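PDB 5YTI: flagellar hook associated protein type 3 FlgL from Legionella pneumophila subsp. pneumophila, which probably serves as a structural component of the bacterial flagellum, as a hook-associated member of the flagellin family. Local coordinates for residues 166-178 against 348-362. Sequence-based numbering, arbitrary orientation.
Sequences AVTTSLLVAVNDT and RLNQLETAEKANNDY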
loop_
_atom_site.group_PDB
_atom_site.type_symbol
_atom_site.label_atom_id
_atom_site.label_comp_id
_atom_site.label_asym_id
_atom_site.label_seq_id
_atom_site.Cartn_x
_atom_site.Cartn_y
_atom_site.Cartn_z
ATOM N N ALA A 166 -13.707 -20.252 -15.818
ATOM C CA ALA A 166 -14.100 -20.203 -17.218
ATOM C C ALA A 166 -15.586 -19.840 -17.276
ATOM O O ALA A 166 -16.417 -20.540 -16.687
ATOM C CB ALA A 166 -13.846 -21.549 -17.886
ATOM N N VAL A 167 -15.901 -18.721 -17.943
ATOM C CA VAL A 167 -17.282 -18.271 -18.166
ATOM C C VAL A 167 -17.595 -17.981 -19.648
ATOM O O VAL A 167 -18.715 -17.581 -19.982
ATOM C CB VAL A 167 -17.603 -17.040 -17.291
ATOM C CG1 VAL A 167 -17.453 -17.393 -15.821
ATOM C CG2 VAL A 167 -16.693 -15.865 -17.608
ATOM N N THR A 168 -16.580 -18.143 -20.510
ATOM C CA THR A 168 -16.706 -18.328 -21.973
ATOM C C THR A 168 -15.501 -19.187 -22.387
ATOM O O THR A 168 -14.774 -19.666 -21.509
ATOM C CB THR A 168 -16.707 -17.001 -22.774
ATOM O OG1 THR A 168 -15.377 -16.447 -22.821
ATOM C CG2 THR A 168 -17.706 -15.980 -22.193
ATOM N N THR A 169 -15.254 -19.374 -23.690
ATOM C CA THR A 169 -14.198 -20.328 -24.140
ATOM C C THR A 169 -12.767 -19.853 -23.867
ATOM O O THR A 169 -11.816 -20.658 -23.839
ATOM C CB THR A 169 -14.284 -20.667 -25.645
ATOM O OG1 THR A 169 -15.625 -20.511 -26.108
ATOM C CG2 THR A 169 -13.805 -22.115 -25.894
ATOM N N SER A 170 -12.626 -18.547 -23.674
ATOM C CA SER A 170 -11.318 -17.946 -23.548
ATOM C C SER A 170 -11.326 -16.790 -22.554
ATOM O O SER A 170 -10.460 -15.917 -22.613
ATOM C CB SER A 170 -10.889 -17.447 -24.921
ATOM O OG SER A 170 -11.857 -16.523 -25.380
ATOM N N LEU A 171 -12.293 -16.778 -21.642
ATOM C CA LEU A 171 -12.298 -15.769 -20.581
ATOM C C LEU A 171 -12.377 -16.390 -19.190
ATOM O O LEU A 171 -13.329 -17.098 -18.856
ATOM C CB LEU A 171 -13.439 -14.765 -20.777
ATOM C CG LEU A 171 -13.420 -13.552 -19.847
ATOM C CD1 LEU A 171 -12.125 -12.775 -20.057
ATOM C CD2 LEU A 171 -14.662 -12.680 -20.063
ATOM N N LEU A 172 -11.348 -16.130 -18.395
ATOM C CA LEU A 172 -11.354 -16.483 -16.993
ATOM C C LEU A 172 -11.672 -15.199 -16.215
ATOM O O LEU A 172 -11.255 -14.115 -16.601
ATOM C CB LEU A 172 -9.997 -17.070 -16.585
ATOM C CG LEU A 172 -9.662 -18.532 -16.912
ATOM C CD1 LEU A 172 -9.955 -18.827 -18.380
ATOM C CD2 LEU A 172 -8.207 -18.895 -16.559
ATOM N N VAL A 173 -12.427 -15.328 -15.130
ATOM C CA VAL A 173 -12.799 -14.200 -14.246
ATOM C C VAL A 173 -12.586 -14.574 -12.763
ATOM O O VAL A 173 -12.924 -15.674 -12.338
ATOM C CB VAL A 173 -14.285 -13.840 -14.415
ATOM C CG1 VAL A 173 -14.745 -12.858 -13.343
ATOM C CG2 VAL A 173 -14.522 -13.291 -15.801
ATOM N N ALA A 174 -12.048 -13.664 -11.956
ATOM C CA ALA A 174 -11.784 -13.996 -10.546
ATOM C C ALA A 174 -13.058 -13.871 -9.718
ATOM O O ALA A 174 -13.738 -12.862 -9.817
ATOM C CB ALA A 174 -10.693 -13.096 -9.982
ATOM N N VAL A 175 -13.375 -14.874 -8.900
ATOM C CA VAL A 175 -14.644 -14.860 -8.194
ATOM C C VAL A 175 -14.496 -14.549 -6.728
ATOM O O VAL A 175 -15.446 -14.722 -5.964
ATOM C CB VAL A 175 -15.393 -16.190 -8.319
ATOM C CG1 VAL A 175 -15.563 -16.555 -9.775
ATOM C CG2 VAL A 175 -14.665 -17.291 -7.571
ATOM N N ASN A 176 -13.316 -14.101 -6.324
ATOM C CA ASN A 176 -13.086 -13.708 -4.938
ATOM C C ASN A 176 -11.953 -12.732 -4.856
ATOM O O ASN A 176 -11.223 -12.512 -5.826
ATOM C CB ASN A 176 -12.767 -14.927 -4.056
ATOM C CG ASN A 176 -11.451 -15.592 -4.407
ATOM O OD1 ASN A 176 -11.208 -15.979 -5.539
ATOM N ND2 ASN A 176 -10.610 -15.753 -3.419
ATOM N N ASP A 177 -11.823 -12.134 -3.682
ATOM C CA ASP A 177 -10.626 -11.383 -3.327
ATOM C C ASP A 177 -10.079 -11.958 -2.021
ATOM O O ASP A 177 -10.731 -12.799 -1.390
ATOM C CB ASP A 177 -10.931 -9.904 -3.181
ATOM C CG ASP A 177 -11.405 -9.266 -4.471
ATOM O OD1 ASP A 177 -12.624 -9.324 -4.750
ATOM O OD2 ASP A 177 -10.572 -8.658 -5.188
ATOM N N THR A 178 -8.880 -11.532 -1.621
ATOM C CA THR A 178 -8.264 -12.103 -0.430
ATOM C C THR A 178 -7.877 -11.057 0.598
ATOM O O THR A 178 -7.522 -9.932 0.262
ATOM C CB THR A 178 -7.063 -13.022 -0.776
ATOM O OG1 THR A 178 -5.967 -12.260 -1.303
ATOM C CG2 THR A 178 -7.501 -14.062 -1.780
ATOM N N ARG A 348 -15.402 -6.689 -13.293
ATOM C CA ARG A 348 -15.623 -8.112 -13.473
ATOM C C ARG A 348 -17.085 -8.428 -13.729
ATOM O O ARG A 348 -17.421 -9.219 -14.596
ATOM C CB ARG A 348 -15.115 -8.876 -12.258
ATOM C CG ARG A 348 -13.612 -9.045 -12.269
ATOM C CD ARG A 348 -13.156 -9.796 -11.052
ATOM N NE ARG A 348 -12.837 -8.914 -9.949
ATOM C CZ ARG A 348 -12.661 -9.310 -8.687
ATOM N NH1 ARG A 348 -12.787 -10.581 -8.326
ATOM N NH2 ARG A 348 -12.372 -8.408 -7.758
ATOM N N LEU A 349 -17.971 -7.802 -12.991
ATOM C CA LEU A 349 -19.360 -7.963 -13.296
ATOM C C LEU A 349 -19.647 -7.511 -14.720
ATOM O O LEU A 349 -20.479 -8.103 -15.375
ATOM C CB LEU A 349 -20.206 -7.171 -12.323
ATOM C CG LEU A 349 -20.144 -7.621 -10.859
ATOM C CD1 LEU A 349 -20.748 -6.598 -9.880
ATOM C CD2 LEU A 349 -20.809 -8.980 -10.706
ATOM N N ASN A 350 -18.987 -6.459 -15.207
ATOM C CA ASN A 350 -19.258 -6.012 -16.577
ATOM C C ASN A 350 -18.666 -7.027 -17.569
ATOM O O ASN A 350 -19.197 -7.202 -18.670
ATOM C CB ASN A 350 -18.793 -4.571 -16.842
ATOM C CG ASN A 350 -19.788 -3.520 -16.331
ATOM O OD1 ASN A 350 -21.007 -3.640 -16.501
ATOM N ND2 ASN A 350 -19.264 -2.474 -15.712
ATOM N N GLN A 351 -17.595 -7.720 -17.169
ATOM C CA GLN A 351 -17.058 -8.850 -17.973
ATOM C C GLN A 351 -18.068 -10.017 -18.033
ATOM O O GLN A 351 -18.141 -10.717 -19.035
ATOM C CB GLN A 351 -15.679 -9.339 -17.443
ATOM C CG GLN A 351 -14.459 -8.553 -17.962
ATOM C CD GLN A 351 -13.116 -9.232 -17.681
ATOM O OE1 GLN A 351 -12.799 -9.587 -16.534
ATOM N NE2 GLN A 351 -12.320 -9.419 -18.740
ATOM N N LEU A 352 -18.839 -10.198 -16.958
ATOM C CA LEU A 352 -19.820 -11.269 -16.857
ATOM C C LEU A 352 -21.079 -10.974 -17.636
ATOM O O LEU A 352 -21.512 -11.812 -18.422
ATOM C CB LEU A 352 -20.185 -11.552 -15.403
ATOM C CG LEU A 352 -19.031 -12.058 -14.519
ATOM C CD1 LEU A 352 -19.458 -12.180 -13.059
ATOM C CD2 LEU A 352 -18.488 -13.386 -15.040
ATOM N N GLU A 353 -21.676 -9.802 -17.445
ATOM C CA GLU A 353 -22.841 -9.447 -18.253
ATOM C C GLU A 353 -22.429 -9.454 -19.750
ATOM O O GLU A 353 -23.247 -9.725 -20.627
ATOM C CB GLU A 353 -23.533 -8.135 -17.786
ATOM C CG GLU A 353 -24.185 -8.193 -16.382
ATOM C CD GLU A 353 -25.363 -9.196 -16.214
ATOM O OE1 GLU A 353 -26.276 -8.897 -15.415
ATOM O OE2 GLU A 353 -25.402 -10.293 -16.824
ATOM N N THR A 354 -21.154 -9.227 -20.043
ATOM C CA THR A 354 -20.632 -9.506 -21.390
ATOM C C THR A 354 -20.745 -10.984 -21.782
ATOM O O THR A 354 -21.200 -11.307 -22.882
ATOM C CB THR A 354 -19.160 -9.068 -21.527
ATOM O OG1 THR A 354 -19.110 -7.905 -22.345
ATOM C CG2 THR A 354 -18.264 -10.169 -22.153
ATOM N N ALA A 355 -20.312 -11.870 -20.887
ATOM C CA ALA A 355 -20.306 -13.296 -21.153
ATOM C C ALA A 355 -21.722 -13.918 -21.293
ATOM O O ALA A 355 -21.895 -14.870 -22.048
ATOM C CB ALA A 355 -19.499 -14.008 -20.077
ATOM N N GLU A 356 -22.724 -13.386 -20.591
ATOM C CA GLU A 356 -24.111 -13.902 -20.688
ATOM C C GLU A 356 -24.697 -13.712 -22.103
ATOM O O GLU A 356 -25.454 -14.572 -22.571
ATOM C CB GLU A 356 -25.023 -13.257 -19.608
ATOM C CG GLU A 356 -26.410 -13.878 -19.403
ATOM C CD GLU A 356 -27.129 -13.359 -18.150
ATOM O OE1 GLU A 356 -26.750 -12.291 -17.598
ATOM O OE2 GLU A 356 -28.092 -14.022 -17.707
ATOM N N LYS A 357 -24.341 -12.603 -22.776
ATOM C CA LYS A 357 -24.784 -12.334 -24.162
ATOM C C LYS A 357 -23.980 -13.169 -25.165
ATOM O O LYS A 357 -24.510 -13.575 -26.209
ATOM C CB LYS A 357 -24.682 -10.840 -24.532
ATOM C CG LYS A 357 -25.085 -10.515 -25.976
ATOM N N ALA A 358 -22.711 -13.424 -24.840
ATOM C CA ALA A 358 -21.795 -14.132 -25.738
ATOM C C ALA A 358 -21.973 -15.654 -25.695
ATOM O O ALA A 358 -21.627 -16.346 -26.651
ATOM C CB ALA A 358 -20.359 -13.774 -25.407
ATOM N N ASN A 359 -22.478 -16.177 -24.577
ATOM C CA ASN A 359 -22.800 -17.604 -24.465
ATOM C C ASN A 359 -24.190 -17.907 -25.045
ATOM O O ASN A 359 -24.439 -19.001 -25.507
ATOM C CB ASN A 359 -22.696 -18.076 -23.006
ATOM C CG ASN A 359 -21.251 -18.168 -22.522
ATOM O OD1 ASN A 359 -20.310 -18.026 -23.308
ATOM N ND2 ASN A 359 -21.070 -18.421 -21.236
ATOM N N ASN A 360 -25.105 -16.946 -25.035
ATOM C CA ASN A 360 -26.368 -17.168 -25.729
ATOM C C ASN A 360 -26.157 -16.961 -27.251
ATOM O O ASN A 360 -26.977 -17.423 -28.031
ATOM C CB ASN A 360 -27.540 -16.319 -25.148
ATOM C CG ASN A 360 -28.276 -17.009 -23.968
ATOM O OD1 ASN A 360 -28.568 -18.223 -23.991
ATOM N ND2 ASN A 360 -28.597 -16.215 -22.937
ATOM N N ASP A 361 -25.072 -16.286 -27.668
ATOM C CA ASP A 361 -24.715 -16.130 -29.118
ATOM C C ASP A 361 -24.096 -17.430 -29.683
ATOM O O ASP A 361 -24.368 -17.823 -30.827
ATOM C CB ASP A 361 -23.704 -14.971 -29.369
ATOM C CG ASP A 361 -24.351 -13.571 -29.470
ATOM O OD1 ASP A 361 -25.543 -13.455 -29.808
ATOM O OD2 ASP A 361 -23.634 -12.570 -29.225
ATOM N N TYR A 362 -23.259 -18.068 -28.855
ATOM C CA TYR A 362 -22.487 -19.292 -29.169
ATOM C C TYR A 362 -23.350 -20.568 -29.050
ATOM O O TYR A 362 -22.942 -21.646 -29.473
ATOM C CB TYR A 362 -21.262 -19.360 -28.223
ATOM C CG TYR A 362 -20.181 -20.413 -28.503
ATOM C CD1 TYR A 362 -19.786 -20.733 -29.807
ATOM C CD2 TYR A 362 -19.512 -21.052 -27.445
ATOM C CE1 TYR A 362 -18.794 -21.680 -30.048
ATOM C CE2 TYR A 362 -18.517 -21.994 -27.679
ATOM C CZ TYR A 362 -18.163 -22.300 -28.980
ATOM O OH TYR A 362 -17.180 -23.225 -29.219
#
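R348 reaches from its helix along the strand that ends at A174, and its side chain shows how one long residue can be apolar at its base and polar at its tip. CB and CG lie against CG1 of V173, with CG 4.1 Å from that methyl. CD passes near the carbonyl oxygen of A174, and there the chain bends (chi3 -91°), which helps bring the guanidinium edge to the backbone. NE has its own hydrogen-bond partner outside the two segments. NH1 donates to A174 O over 2.9 Å; the acceptor lies in the guanidinium plane, whereas the donor stands well above the carbonyl plane. NH2 makes a salt bridge to D177, 3.1 Å from OD2, and bonds to OD1 as well, both oxygens being met on their syn sides with the carboxylate and guanidinium planes 68° apart. D344 shares NH2, and E76 comes close to OD1 of D177, a meeting of like charges that R348 probably helps to offset.

This joins a two-stranded antiparallel hairpin, 164-168 with 171-174, to the long C-terminal helix 316-374 of a flagellin-family helical rod, the strand 171-174 running at 142° to the helix segment. Further along, CD2 of L352 rests against two neighbouring methyls, CG2 of V167 and CG2 of V173, 4.0 Å from each. CD1 of L171 lies 3.6 Å from NE2 of the Q351 side chain. Where the hairpin turns, A355 CB meets the methyl CG2 of T168, and N359 ND2 donates to V167 O at 2.8 Å, a somewhat bent bond. F62 packs on N359, bringing helix 49-96, the first modelled helix, to this end of the contact.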